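Local coordinates for GST N-terminal domain-containing protein (PDB 3IC8) that is of unknown function but belongs to the glutathione S-transferase family and may therefore bind glutathione or a related thiol compound, at residues 41-44 with 45-49; 107-110 with 111-114; 185-188 with 189-193; 298-302 with 303-307. All coordinates share one frame; numbering follows the deposited sequence.

Contact 1. Residues 41-44 with 45-49; sequences PDLT and ALTGG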
ATOM      1  N   PRO A  41      35.380 -16.144  15.094  1.00 25.31           N
ATOM      2  CA  PRO A  41      35.639 -16.822  16.358  1.00 24.72           C
ATOM      3  C   PRO A  41      34.489 -16.840  17.342  1.00 23.94           C
ATOM      4  O   PRO A  41      34.244 -17.857  17.928  1.00 23.66           O
ATOM      5  CB  PRO A  41      36.806 -16.038  16.920  1.00 24.43           C
ATOM      6  CG  PRO A  41      36.827 -14.791  16.153  1.00 25.15           C
ATOM      7  CD  PRO A  41      36.368 -15.106  14.828  1.00 25.05           C
ATOM      8  N   ASP A  42      33.794 -15.740  17.513  1.00 23.35           N
ATOM      9  CA  ASP A  42      32.615 -15.753  18.336  1.00 22.93           C
ATOM     10  C   ASP A  42      31.543 -16.659  17.764  1.00 22.35           C
ATOM     11  O   ASP A  42      30.818 -17.279  18.494  1.00 22.09           O
ATOM     12  CB  ASP A  42      32.098 -14.349  18.601  1.00 23.11           C
ATOM     13  CG  ASP A  42      33.086 -13.510  19.358  1.00 24.44           C
ATOM     14  OD1 ASP A  42      34.233 -13.941  19.457  1.00 25.04           O
ATOM     15  OD2 ASP A  42      32.734 -12.429  19.847  1.00 24.32           O
ATOM     16  N   LEU A  43      31.424 -16.728  16.456  1.00 21.43           N
ATOM     17  CA  LEU A  43      30.510 -17.664  15.863  1.00 20.57           C
ATOM     18  C   LEU A  43      30.875 -19.119  16.047  1.00 20.07           C
ATOM     19  O   LEU A  43      30.069 -19.893  16.488  1.00 19.83           O
ATOM     20  CB  LEU A  43      30.403 -17.351  14.395  1.00 20.74           C
ATOM     21  CG  LEU A  43      29.184 -17.735  13.589  1.00 21.77           C
ATOM     22  CD1 LEU A  43      29.527 -18.816  12.673  1.00 22.99           C
ATOM     23  CD2 LEU A  43      28.026 -18.095  14.422  1.00 21.50           C
ATOM     24  N   THR A  44      32.104 -19.484  15.742  1.00 19.48           N
ATOM     25  CA  THR A  44      32.562 -20.858  15.910  1.00 19.02           C
ATOM     26  C   THR A  44      32.690 -21.281  17.350  1.00 18.58           C
ATOM     27  O   THR A  44      32.749 -22.437  17.648  1.00 18.32           O
ATOM     28  CB  THR A  44      33.855 -21.113  15.220  1.00 19.22           C
ATOM     29  OG1 THR A  44      34.789 -20.135  15.623  1.00 20.31           O
ATOM     30  CG2 THR A  44      33.678 -21.016  13.756  1.00 18.19           C
ATOM     31  N   ALA A  45      32.704 -20.308  18.235  1.00 18.13           N
ATOM     32  CA  ALA A  45      32.666 -20.589  19.628  1.00 18.20           C
ATOM     33  C   ALA A  45      31.395 -21.299  19.980  1.00 18.11           C
ATOM     34  O   ALA A  45      31.422 -22.187  20.779  1.00 17.78           O
ATOM     35  CB  ALA A  45      32.755 -19.334  20.395  1.00 17.91           C
ATOM     36  N   LEU A  46      30.297 -20.929  19.343  1.00 17.97           N
ATOM     37  CA  LEU A  46      29.071 -21.687  19.444  1.00 17.96           C
ATOM     38  C   LEU A  46      28.905 -22.861  18.493  1.00 17.60           C
ATOM     39  O   LEU A  46      28.588 -23.926  18.900  1.00 18.06           O
ATOM     40  CB  LEU A  46      27.887 -20.758  19.292  1.00 17.87           C
ATOM     41  CG  LEU A  46      27.927 -19.432  20.015  1.00 18.34           C
ATOM     42  CD1 LEU A  46      26.951 -18.528  19.409  1.00 18.83           C
ATOM     43  CD2 LEU A  46      27.651 -19.580  21.448  1.00 18.49           C
ATOM     44  N   THR A  47      29.103 -22.656  17.215  1.00 17.80           N
ATOM     45  CA  THR A  47      28.941 -23.703  16.226  1.00 17.55           C
ATOM     46  C   THR A  47      29.902 -24.870  16.246  1.00 17.77           C
ATOM     47  O   THR A  47      29.548 -25.946  15.853  1.00 17.07           O
ATOM     48  CB  THR A  47      28.915 -23.158  14.841  1.00 17.78           C
ATOM     49  OG1 THR A  47      30.171 -22.575  14.560  1.00 17.60           O
ATOM     50  CG2 THR A  47      27.863 -22.122  14.731  1.00 17.26           C
ATOM     51  N   GLY A  48      31.124 -24.661  16.681  1.00 17.62           N
ATOM     52  CA  GLY A  48      32.135 -25.658  16.458  1.00 18.45           C
ATOM     53  C   GLY A  48      32.794 -25.555  15.111  1.00 18.78           C
ATOM     54  O   GLY A  48      33.473 -26.442  14.681  1.00 18.82           O
ATOM     55  N   GLY A  49      32.631 -24.428  14.465  1.00 19.12           N
ATOM     56  CA  GLY A  49      33.189 -24.229  13.154  1.00 19.81           C
ATOM     57  C   GLY A  49      32.304 -24.257  11.933  1.00 20.22           C
ATOM     58  O   GLY A  49      32.761 -23.905  10.886  1.00 20.59           O
TER
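Thr44 CG2 lies 3.3 Å from Gly49 CA, just past the helix end, where Gly48 and Gly49 follow each other with positive phi (85° and 105°), values favourable for glycine. Thr47 also holds this bend. Its OG1 accepts from Gly49 N at 3.1 Å, closing an ST turn, and donates to Tyr50 O, so the hydroxyl is used in both directions; it also sits 3.2 Å from Thr44 CA. Helix 41-47, the second helix of the thioredoxin-like N-terminal domain, ends here. Its last turn is tied by Thr47 N to Leu43 O at 3.0 Å, an almost straight bond in the carbonyl plane, and by Gly48 N to Thr44 O at 2.9 Å. Two residues before the Thr47-Leu43 bond, Ala45 N donates to Pro41 O less straightly, with Ala45 CB crowding the same oxygen. Leu43 swings CG away from its own N (chi1 -155°), which lets CD2 run obliquely over Thr47 CG2 at 4.0 Å. Leu46 CG leans on Asp42 O at 3.9 Å, and its side chain continues onto Ile62 and Ala235. The Asp42 carboxylate turns outward to a salt bridge with Arg292 and a hydrogen bond with Ser228.

Contact 2. Residues 107-110 with 111-114; sequences VSLV and FQPE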
ATOM      1  N   VAL A 107      20.132 -16.424  -8.822  1.00 23.85           N
ATOM      2  CA  VAL A 107      21.476 -15.924  -8.618  1.00 23.60           C
ATOM      3  C   VAL A 107      22.383 -15.854  -9.834  1.00 23.07           C
ATOM      4  O   VAL A 107      23.234 -15.021  -9.895  1.00 22.71           O
ATOM      5  CB  VAL A 107      22.150 -16.506  -7.389  1.00 23.89           C
ATOM      6  CG1 VAL A 107      21.329 -16.234  -6.215  1.00 22.48           C
ATOM      7  CG2 VAL A 107      22.361 -17.937  -7.526  1.00 24.68           C
ATOM      8  N   SER A 108      22.227 -16.778 -10.756  1.00 22.13           N
ATOM      9  CA  SER A 108      22.959 -16.728 -11.993  1.00 22.01           C
ATOM     10  C   SER A 108      22.585 -15.528 -12.805  1.00 21.92           C
ATOM     11  O   SER A 108      23.415 -14.920 -13.415  1.00 21.53           O
ATOM     12  CB  SER A 108      22.714 -17.968 -12.843  1.00 22.59           C
ATOM     13  OG  SER A 108      23.191 -19.121 -12.237  1.00 22.56           O
ATOM     14  N   LEU A 109      21.310 -15.234 -12.846  1.00 21.48           N
ATOM     15  CA  LEU A 109      20.829 -14.134 -13.599  1.00 21.63           C
ATOM     16  C   LEU A 109      21.303 -12.809 -13.104  1.00 21.96           C
ATOM     17  O   LEU A 109      21.655 -11.972 -13.872  1.00 22.86           O
ATOM     18  CB  LEU A 109      19.324 -14.128 -13.547  1.00 21.69           C
ATOM     19  CG  LEU A 109      18.570 -15.080 -14.436  1.00 21.96           C
ATOM     20  CD1 LEU A 109      17.122 -14.966 -14.198  1.00 21.88           C
ATOM     21  CD2 LEU A 109      18.875 -14.795 -15.827  1.00 21.35           C
ATOM     22  N   VAL A 110      21.228 -12.601 -11.816  1.00 21.66           N
ATOM     23  CA  VAL A 110      21.655 -11.379 -11.209  1.00 21.91           C
ATOM     24  C   VAL A 110      23.139 -11.109 -11.203  1.00 22.18           C
ATOM     25  O   VAL A 110      23.580 -10.029 -11.524  1.00 22.85           O
ATOM     26  CB  VAL A 110      21.175 -11.356  -9.787  1.00 22.15           C
ATOM     27  CG1 VAL A 110      21.671 -10.167  -9.079  1.00 22.23           C
ATOM     28  CG2 VAL A 110      19.711 -11.416  -9.751  1.00 22.04           C
ATOM     29  N   PHE A 111      23.912 -12.086 -10.791  1.00 21.45           N
ATOM     30  CA  PHE A 111      25.317 -11.873 -10.606  1.00 21.07           C
ATOM     31  C   PHE A 111      26.119 -12.134 -11.856  1.00 21.60           C
ATOM     32  O   PHE A 111      26.943 -12.983 -11.892  1.00 21.65           O
ATOM     33  CB  PHE A 111      25.805 -12.684  -9.424  1.00 20.41           C
ATOM     34  CG  PHE A 111      25.201 -12.271  -8.141  1.00 18.15           C
ATOM     35  CD1 PHE A 111      25.485 -11.059  -7.604  1.00 15.66           C
ATOM     36  CD2 PHE A 111      24.332 -13.078  -7.478  1.00 14.76           C
ATOM     37  CE1 PHE A 111      24.922 -10.688  -6.446  1.00 14.66           C
ATOM     38  CE2 PHE A 111      23.792 -12.698  -6.323  1.00 13.08           C
ATOM     39  CZ  PHE A 111      24.078 -11.506  -5.813  1.00 12.32           C
ATOM     40  N   GLN A 112      25.834 -11.370 -12.883  1.00 22.15           N
ATOM     41  CA  GLN A 112      26.577 -11.387 -14.103  1.00 22.73           C
ATOM     42  C   GLN A 112      26.704  -9.949 -14.538  1.00 22.72           C
ATOM     43  O   GLN A 112      25.962  -9.125 -14.114  1.00 22.10           O
ATOM     44  CB  GLN A 112      25.915 -12.262 -15.157  1.00 22.72           C
ATOM     45  CG  GLN A 112      24.493 -11.999 -15.361  1.00 24.33           C
ATOM     46  CD  GLN A 112      23.958 -12.635 -16.614  1.00 28.89           C
ATOM     47  OE1 GLN A 112      24.555 -12.551 -17.673  1.00 31.66           O
ATOM     48  NE2 GLN A 112      22.814 -13.258 -16.503  1.00 28.89           N
ATOM     49  N   PRO A 113      27.654  -9.672 -15.398  1.00 23.01           N
ATOM     50  CA  PRO A 113      28.090  -8.333 -15.744  1.00 23.60           C
ATOM     51  C   PRO A 113      27.006  -7.528 -16.389  1.00 24.23           C
ATOM     52  O   PRO A 113      27.002  -6.335 -16.327  1.00 23.88           O
ATOM     53  CB  PRO A 113      29.168  -8.603 -16.755  1.00 23.41           C
ATOM     54  CG  PRO A 113      29.701  -9.853 -16.392  1.00 23.03           C
ATOM     55  CD  PRO A 113      28.688 -10.651 -15.695  1.00 23.23           C
ATOM     56  N   GLU A 114      26.084  -8.211 -17.030  1.00 24.97           N
ATOM     57  CA  GLU A 114      25.005  -7.563 -17.722  1.00 26.07           C
ATOM     58  C   GLU A 114      24.128  -6.734 -16.812  1.00 26.11           C
ATOM     59  O   GLU A 114      23.468  -5.829 -17.252  1.00 26.51           O
ATOM     60  CB  GLU A 114      24.175  -8.611 -18.425  1.00 26.43           C
ATOM     61  CG  GLU A 114      24.756  -9.056 -19.723  1.00 28.60           C
ATOM     62  CD  GLU A 114      25.952  -9.953 -19.558  1.00 32.09           C
ATOM     63  OE1 GLU A 114      25.991 -10.750 -18.609  1.00 33.02           O
ATOM     64  OE2 GLU A 114      26.864  -9.861 -20.391  1.00 33.32           O
TER
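Val110 sets CG1 opposite its own nitrogen (chi1 176°), while Phe111 keeps CG beside its N (chi1 -64°); the two side chains therefore lie side by side, with the methyl above the ring. CG1 stands 4.0 Å from the Phe111 centroid, almost on the ring normal, a CH-pi contact over the face. The ring's edge meets the helix backbone: CD2 comes to 3.3 Å from Val107 O and 4.1 Å from Val107 CB. That carbonyl also receives Phe111 N at 3.1 Å, the last helical bond of 107-110. The chain then leaves the helix through an inverse gamma turn centred on Phe111, in which Gln112 N makes a weak bond to Val110 O. Gln112 folds back until NE2 donates to Leu109 O at 3.1 Å, approaching from the flank of the C=O and tilted from its plane. Outside the segment, Phe111 packs on Thr195 of the second subunit and Val107 on Met116 of that subunit. Of the last-turn carbonyls, Val107 O takes a backbone N-H, Val110 O the weak turn bond together with Ser115 OG, and Leu109 O a side-chain amide, whose partly positive NH2 probably suits the negative end of the helix dipole.

Contact 3. Residues 185-188 with 189-193; sequences VAHT and LWFLK
Phe191 packs back along its own helix onto His187, one turn earlier. Starting at the backbone, CB is 3.5 Å from Thr188 O, and CG lies further off, 4.2 Å from the same oxygen, which stays at the ring edge. CD2 approaches His187 O at 3.4 Å, near the ring plane. One atom on, CE2 comes over a face of the imidazole, offset toward its rim, 3.6 Å from His187 CE1, and at the tip CZ is 4.1 Å from that same carbon. The other flank of the ring, through CD1, is met by Phe111, and Phe14 adds an edge-to-face contact. The planes of His187 and Phe191 stand at 54°, an oblique pair. His187 meets the ring because its CG points away from its N (chi1 -173°), bringing the imidazole alongside the next turn, with Trp190 CD1 at the imidazole edge. ND1 is buried without a polar partner, whereas NE2 makes a weak bond to Phe14 O. On another side of the helix Thr188 OG1 donates to Val185 O at 3.2 Å and lies 3.6 Å from Leu189 CD2, so a buried hydroxyl is paid for within the helix. Trp190 N bonds to Ala186 O at 3.1 Å, the N lying close to the C=O direction although the N-H is bent from it. Helix 180-193 packs against helices 88-110 and 206-216 in the all-helical GST C-terminal domain, its aromatic face turned to the N-terminal domain loop that carries Phe14, consistent with the domain interface of GST folds.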
ATOM      1  N   VAL A 185      10.346 -19.507  -2.246  1.00 24.34           N
ATOM      2  CA  VAL A 185      10.174 -18.936  -3.551  1.00 23.06           C
ATOM      3  C   VAL A 185      10.399 -17.437  -3.590  1.00 23.13           C
ATOM      4  O   VAL A 185      10.993 -16.922  -4.487  1.00 22.81           O
ATOM      5  CB  VAL A 185       8.841 -19.298  -4.168  1.00 22.97           C
ATOM      6  CG1 VAL A 185       8.687 -18.597  -5.461  1.00 22.10           C
ATOM      7  CG2 VAL A 185       8.769 -20.755  -4.394  1.00 19.75           C
ATOM      8  N   ALA A 186       9.904 -16.744  -2.601  1.00 23.04           N
ATOM      9  CA  ALA A 186      10.064 -15.315  -2.524  1.00 22.95           C
ATOM     10  C   ALA A 186      11.506 -14.894  -2.398  1.00 23.13           C
ATOM     11  O   ALA A 186      11.891 -13.923  -2.935  1.00 23.40           O
ATOM     12  CB  ALA A 186       9.264 -14.760  -1.424  1.00 22.53           C
ATOM     13  N   HIS A 187      12.300 -15.664  -1.698  1.00 23.21           N
ATOM     14  CA  HIS A 187      13.674 -15.316  -1.507  1.00 23.59           C
ATOM     15  C   HIS A 187      14.385 -15.244  -2.825  1.00 24.30           C
ATOM     16  O   HIS A 187      15.153 -14.354  -3.032  1.00 24.26           O
ATOM     17  CB  HIS A 187      14.349 -16.355  -0.635  1.00 24.06           C
ATOM     18  CG  HIS A 187      15.740 -16.016  -0.238  1.00 23.03           C
ATOM     19  ND1 HIS A 187      16.161 -14.731  -0.033  1.00 24.78           N
ATOM     20  CD2 HIS A 187      16.802 -16.802   0.017  1.00 22.96           C
ATOM     21  CE1 HIS A 187      17.422 -14.738   0.331  1.00 23.72           C
ATOM     22  NE2 HIS A 187      17.835 -15.983   0.367  1.00 23.04           N
ATOM     23  N   THR A 188      14.123 -16.170  -3.731  1.00 23.98           N
ATOM     24  CA  THR A 188      14.793 -16.148  -5.019  1.00 23.38           C
ATOM     25  C   THR A 188      14.478 -14.907  -5.821  1.00 23.83           C
ATOM     26  O   THR A 188      15.322 -14.334  -6.419  1.00 24.43           O
ATOM     27  CB  THR A 188      14.556 -17.453  -5.880  1.00 23.24           C
ATOM     28  OG1 THR A 188      13.343 -17.380  -6.616  1.00 21.66           O
ATOM     29  CG2 THR A 188      14.531 -18.649  -5.054  1.00 20.77           C
ATOM     30  N   LEU A 189      13.230 -14.501  -5.807  1.00 23.96           N
ATOM     31  CA  LEU A 189      12.764 -13.333  -6.514  1.00 24.73           C
ATOM     32  C   LEU A 189      13.319 -12.031  -5.985  1.00 25.06           C
ATOM     33  O   LEU A 189      13.415 -11.071  -6.676  1.00 24.65           O
ATOM     34  CB  LEU A 189      11.265 -13.300  -6.512  1.00 24.66           C
ATOM     35  CG  LEU A 189      10.684 -14.550  -7.100  1.00 24.67           C
ATOM     36  CD1 LEU A 189       9.268 -14.357  -7.320  1.00 24.63           C
ATOM     37  CD2 LEU A 189      11.348 -14.901  -8.365  1.00 24.89           C
ATOM     38  N   TRP A 190      13.652 -12.033  -4.719  1.00 24.94           N
ATOM     39  CA  TRP A 190      14.169 -10.893  -4.034  1.00 25.43           C
ATOM     40  C   TRP A 190      15.494 -10.485  -4.656  1.00 25.68           C
ATOM     41  O   TRP A 190      15.796  -9.330  -4.760  1.00 25.80           O
ATOM     42  CB  TRP A 190      14.277 -11.224  -2.557  1.00 25.15           C
ATOM     43  CG  TRP A 190      14.993 -10.279  -1.740  1.00 24.85           C
ATOM     44  CD1 TRP A 190      16.136 -10.486  -1.110  1.00 23.92           C
ATOM     45  CD2 TRP A 190      14.590  -8.967  -1.423  1.00 25.80           C
ATOM     46  NE1 TRP A 190      16.506  -9.393  -0.424  1.00 25.31           N
ATOM     47  CE2 TRP A 190      15.561  -8.434  -0.602  1.00 23.98           C
ATOM     48  CE3 TRP A 190      13.500  -8.183  -1.772  1.00 26.60           C
ATOM     49  CZ2 TRP A 190      15.495  -7.163  -0.127  1.00 25.40           C
ATOM     50  CZ3 TRP A 190      13.430  -6.928  -1.293  1.00 27.00           C
ATOM     51  CH2 TRP A 190      14.419  -6.422  -0.481  1.00 26.26           C
ATOM     52  N   PHE A 191      16.271 -11.460  -5.088  1.00 25.82           N
ATOM     53  CA  PHE A 191      17.509 -11.177  -5.771  1.00 26.05           C
ATOM     54  C   PHE A 191      17.265 -10.431  -7.072  1.00 25.30           C
ATOM     55  O   PHE A 191      17.951  -9.503  -7.370  1.00 25.29           O
ATOM     56  CB  PHE A 191      18.292 -12.465  -6.044  1.00 26.24           C
ATOM     57  CG  PHE A 191      18.976 -13.029  -4.851  1.00 27.32           C
ATOM     58  CD1 PHE A 191      20.251 -12.672  -4.537  1.00 29.02           C
ATOM     59  CD2 PHE A 191      18.351 -13.927  -4.049  1.00 28.14           C
ATOM     60  CE1 PHE A 191      20.867 -13.196  -3.451  1.00 28.11           C
ATOM     61  CE2 PHE A 191      18.956 -14.431  -2.965  1.00 28.53           C
ATOM     62  CZ  PHE A 191      20.213 -14.070  -2.663  1.00 29.61           C
ATOM     63  N   LEU A 192      16.279 -10.844  -7.838  1.00 24.70           N
ATOM     64  CA  LEU A 192      15.966 -10.212  -9.101  1.00 24.34           C
ATOM     65  C   LEU A 192      15.507  -8.778  -8.978  1.00 24.05           C
ATOM     66  O   LEU A 192      15.830  -7.972  -9.783  1.00 24.30           O
ATOM     67  CB  LEU A 192      14.975 -11.016  -9.901  1.00 24.14           C
ATOM     68  CG  LEU A 192      15.332 -12.295 -10.651  1.00 25.22           C
ATOM     69  CD1 LEU A 192      16.704 -12.428 -11.164  1.00 23.44           C
ATOM     70  CD2 LEU A 192      14.912 -13.481  -9.927  1.00 25.18           C
ATOM     71  N   LYS A 193      14.774  -8.483  -7.930  1.00 23.40           N
ATOM     72  CA  LYS A 193      14.230  -7.180  -7.663  1.00 23.14           C
ATOM     73  C   LYS A 193      15.275  -6.107  -7.398  1.00 22.68           C
ATOM     74  O   LYS A 193      15.000  -4.967  -7.490  1.00 21.97           O
ATOM     75  CB  LYS A 193      13.265  -7.260  -6.507  1.00 23.05           C
ATOM     76  CG  LYS A 193      12.013  -8.002  -6.801  1.00 25.09           C
ATOM     77  CD  LYS A 193      11.127  -7.259  -7.746  1.00 26.65           C
ATOM     78  CE  LYS A 193      10.161  -6.402  -7.012  1.00 25.98           C
ATOM     79  NZ  LYS A 193       9.295  -5.682  -7.915  1.00 27.47           N
TER

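Contact 4. Residues 298-302 with 303-307; sequences VHFPR and LGFRV
Aromatic contact leads: Phe300 CD1 sits over a face of the Phe305 ring, 3.5 Å from Phe305 CE1, with the centroids 5.1 Å apart. The side chains cross at about a right angle, and the planes at 47° make this an oblique pair. Aliphatic packing fills in from Pro301, whose CG reaches Phe305 CE2 at 3.7 Å, while Phe305 CB leans on Pro301 O at 3.7 Å. Phe300 and Pro301 meet the same side of the Phe305 ring, Phe300 at CD1 and CE1, Pro301 at CD2 and CE2. Both rings continue onto Ile262 of strand 259-264. Within the segment a single weak backbone hydrogen bond, Phe305 N to Arg302 O at 3.5 Å, closes a type II turn from Arg302 to Phe305, with Gly304 at its third position at positive phi (82°). The Arg302 guanidinium reaches away to a salt bridge with Asp250. Strand 296-300 pairs with 284-290 and, in parallel, with 61-63 of the N-terminal domain, yet strand 305-309, only a turn away, pairs with 259-264 at the far side of the antiparallel strands. This turn, lined inside by Phe300 and Phe305, is consistent with a small SH3-like beta barrel appended to the GST fold.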
ATOM      1  N   VAL A 298      24.514 -28.648  19.424  1.00 20.01           N
ATOM      2  CA  VAL A 298      24.403 -28.164  18.067  1.00 18.76           C
ATOM      3  C   VAL A 298      23.529 -29.067  17.217  1.00 18.66           C
ATOM      4  O   VAL A 298      23.711 -30.246  17.183  1.00 18.42           O
ATOM      5  CB  VAL A 298      25.767 -28.026  17.453  1.00 18.98           C
ATOM      6  CG1 VAL A 298      25.700 -27.354  16.135  1.00 17.83           C
ATOM      7  CG2 VAL A 298      26.625 -27.263  18.334  1.00 17.83           C
ATOM      8  N   HIS A 299      22.561 -28.485  16.540  1.00 18.33           N
ATOM      9  CA  HIS A 299      21.577 -29.257  15.821  1.00 18.59           C
ATOM     10  C   HIS A 299      21.687 -29.142  14.321  1.00 18.29           C
ATOM     11  O   HIS A 299      21.798 -28.077  13.791  1.00 18.30           O
ATOM     12  CB  HIS A 299      20.180 -28.864  16.241  1.00 18.22           C
ATOM     13  CG  HIS A 299      20.010 -28.673  17.701  1.00 18.86           C
ATOM     14  ND1 HIS A 299      19.031 -29.309  18.414  1.00 19.54           N
ATOM     15  CD2 HIS A 299      20.644 -27.870  18.571  1.00 19.67           C
ATOM     16  CE1 HIS A 299      19.090 -28.932  19.666  1.00 18.75           C
ATOM     17  NE2 HIS A 299      20.062 -28.059  19.788  1.00 20.09           N
ATOM     18  N   PHE A 300      21.657 -30.286  13.660  1.00 18.09           N
ATOM     19  CA  PHE A 300      21.780 -30.387  12.230  1.00 17.67           C
ATOM     20  C   PHE A 300      20.682 -31.235  11.693  1.00 16.65           C
ATOM     21  O   PHE A 300      20.272 -32.150  12.314  1.00 16.96           O
ATOM     22  CB  PHE A 300      23.056 -31.082  11.847  1.00 18.16           C
ATOM     23  CG  PHE A 300      24.271 -30.377  12.236  1.00 19.99           C
ATOM     24  CD1 PHE A 300      24.751 -29.366  11.488  1.00 21.32           C
ATOM     25  CD2 PHE A 300      24.965 -30.761  13.336  1.00 21.13           C
ATOM     26  CE1 PHE A 300      25.870 -28.745  11.848  1.00 22.25           C
ATOM     27  CE2 PHE A 300      26.080 -30.133  13.683  1.00 21.09           C
ATOM     28  CZ  PHE A 300      26.538 -29.139  12.937  1.00 21.75           C
ATOM     29  N   PRO A 301      20.234 -30.935  10.502  1.00 16.04           N
ATOM     30  CA  PRO A 301      19.290 -31.778   9.794  1.00 15.73           C
ATOM     31  C   PRO A 301      19.946 -32.999   9.194  1.00 15.32           C
ATOM     32  O   PRO A 301      21.114 -32.987   8.963  1.00 14.90           O
ATOM     33  CB  PRO A 301      18.813 -30.861   8.694  1.00 16.35           C
ATOM     34  CG  PRO A 301      19.841 -29.915   8.524  1.00 15.69           C
ATOM     35  CD  PRO A 301      20.507 -29.707   9.774  1.00 15.54           C
ATOM     36  N   ARG A 302      19.193 -34.038   8.921  1.00 15.06           N
ATOM     37  CA  ARG A 302      19.757 -35.124   8.170  1.00 14.60           C
ATOM     38  C   ARG A 302      20.142 -34.671   6.778  1.00 13.83           C
ATOM     39  O   ARG A 302      21.177 -35.031   6.285  1.00 13.32           O
ATOM     40  CB  ARG A 302      18.814 -36.308   8.094  1.00 15.28           C
ATOM     41  CG  ARG A 302      18.437 -36.922   9.387  1.00 17.05           C
ATOM     42  CD  ARG A 302      18.016 -38.323   9.161  1.00 20.87           C
ATOM     43  NE  ARG A 302      18.425 -39.229  10.220  1.00 27.06           N
ATOM     44  CZ  ARG A 302      19.632 -39.745  10.360  1.00 28.66           C
ATOM     45  NH1 ARG A 302      20.591 -39.454   9.531  1.00 29.39           N
ATOM     46  NH2 ARG A 302      19.881 -40.552  11.351  1.00 31.71           N
ATOM     47  N   LEU A 303      19.299 -33.879   6.147  1.00 12.50           N
ATOM     48  CA  LEU A 303      19.533 -33.476   4.787  1.00 11.66           C
ATOM     49  C   LEU A 303      20.678 -32.522   4.630  1.00 10.70           C
ATOM     50  O   LEU A 303      20.749 -31.527   5.270  1.00 10.79           O
ATOM     51  CB  LEU A 303      18.289 -32.859   4.197  1.00 11.48           C
ATOM     52  CG  LEU A 303      16.996 -33.629   4.324  1.00 12.34           C
ATOM     53  CD1 LEU A 303      15.967 -33.003   3.498  1.00 12.69           C
ATOM     54  CD2 LEU A 303      17.179 -35.046   3.940  1.00 11.46           C
ATOM     55  N   GLY A 304      21.571 -32.869   3.735  1.00  8.78           N
ATOM     56  CA  GLY A 304      22.697 -32.048   3.421  1.00  7.33           C
ATOM     57  C   GLY A 304      23.876 -32.156   4.339  1.00  6.63           C
ATOM     58  O   GLY A 304      24.803 -31.416   4.218  1.00  6.70           O
ATOM     59  N   PHE A 305      23.838 -33.082   5.262  1.00  6.08           N
ATOM     60  CA  PHE A 305      24.910 -33.209   6.193  1.00  5.28           C
ATOM     61  C   PHE A 305      25.325 -34.636   6.315  1.00  5.57           C
ATOM     62  O   PHE A 305      24.558 -35.520   6.155  1.00  5.01           O
ATOM     63  CB  PHE A 305      24.506 -32.653   7.542  1.00  5.04           C
ATOM     64  CG  PHE A 305      24.426 -31.175   7.580  1.00  3.16           C
ATOM     65  CD1 PHE A 305      25.456 -30.434   8.051  1.00  2.27           C
ATOM     66  CD2 PHE A 305      23.320 -30.532   7.131  1.00  2.00           C
ATOM     67  CE1 PHE A 305      25.376 -29.101   8.072  1.00  2.16           C
ATOM     68  CE2 PHE A 305      23.246 -29.215   7.157  1.00  2.00           C
ATOM     69  CZ  PHE A 305      24.271 -28.494   7.627  1.00  2.86           C
ATOM     70  N   ARG A 306      26.579 -34.846   6.606  1.00  6.12           N
ATOM     71  CA  ARG A 306      27.106 -36.175   6.644  1.00  6.82           C
ATOM     72  C   ARG A 306      27.634 -36.460   8.007  1.00  6.91           C
ATOM     73  O   ARG A 306      28.165 -35.602   8.644  1.00  6.90           O
ATOM     74  CB  ARG A 306      28.218 -36.310   5.627  1.00  6.98           C
ATOM     75  CG  ARG A 306      28.985 -37.574   5.741  1.00  8.60           C
ATOM     76  CD  ARG A 306      30.359 -37.401   5.219  1.00 11.53           C
ATOM     77  NE  ARG A 306      30.333 -36.796   3.906  1.00 14.83           N
ATOM     78  CZ  ARG A 306      30.949 -35.670   3.582  1.00 16.55           C
ATOM     79  NH1 ARG A 306      31.650 -35.014   4.485  1.00 17.14           N
ATOM     80  NH2 ARG A 306      30.863 -35.202   2.351  1.00 17.17           N
ATOM     81  N   VAL A 307      27.486 -37.687   8.449  1.00  7.30           N
ATOM     82  CA  VAL A 307      28.009 -38.081   9.730  1.00  7.85           C
ATOM     83  C   VAL A 307      29.128 -39.090   9.587  1.00  8.85           C
ATOM     84  O   VAL A 307      28.991 -40.108   8.945  1.00  8.61           O
ATOM     85  CB  VAL A 307      26.917 -38.639  10.612  1.00  7.65           C
ATOM     86  CG1 VAL A 307      27.387 -38.769  12.006  1.00  6.86           C
ATOM     87  CG2 VAL A 307      25.770 -37.743  10.580  1.00  7.34           C
TER

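The four contacts form two touching pairs. Contacts 2 and 3, centres 13 Å apart, interlock where Val110 CG2 meets Leu192 CD1 at 3.5 Å and Phe111 CE2 meets Phe191 CD1 at 4.0 Å; the C-terminal ends of helices 88-110 and 180-193 both border the second subunit. Contacts 1 and 4, centres 17 Å apart, touch through Leu46 O and Val298 CG2 at 3.9 Å, joining the thioredoxin-like domain to the C-terminal strands. The pairs lie far apart, contacts 1 and 3 having centres 29 Å apart on opposite sides of the chain's centre. Contact 3 touches the N-terminal domain through Phe14; no ligand marks a site.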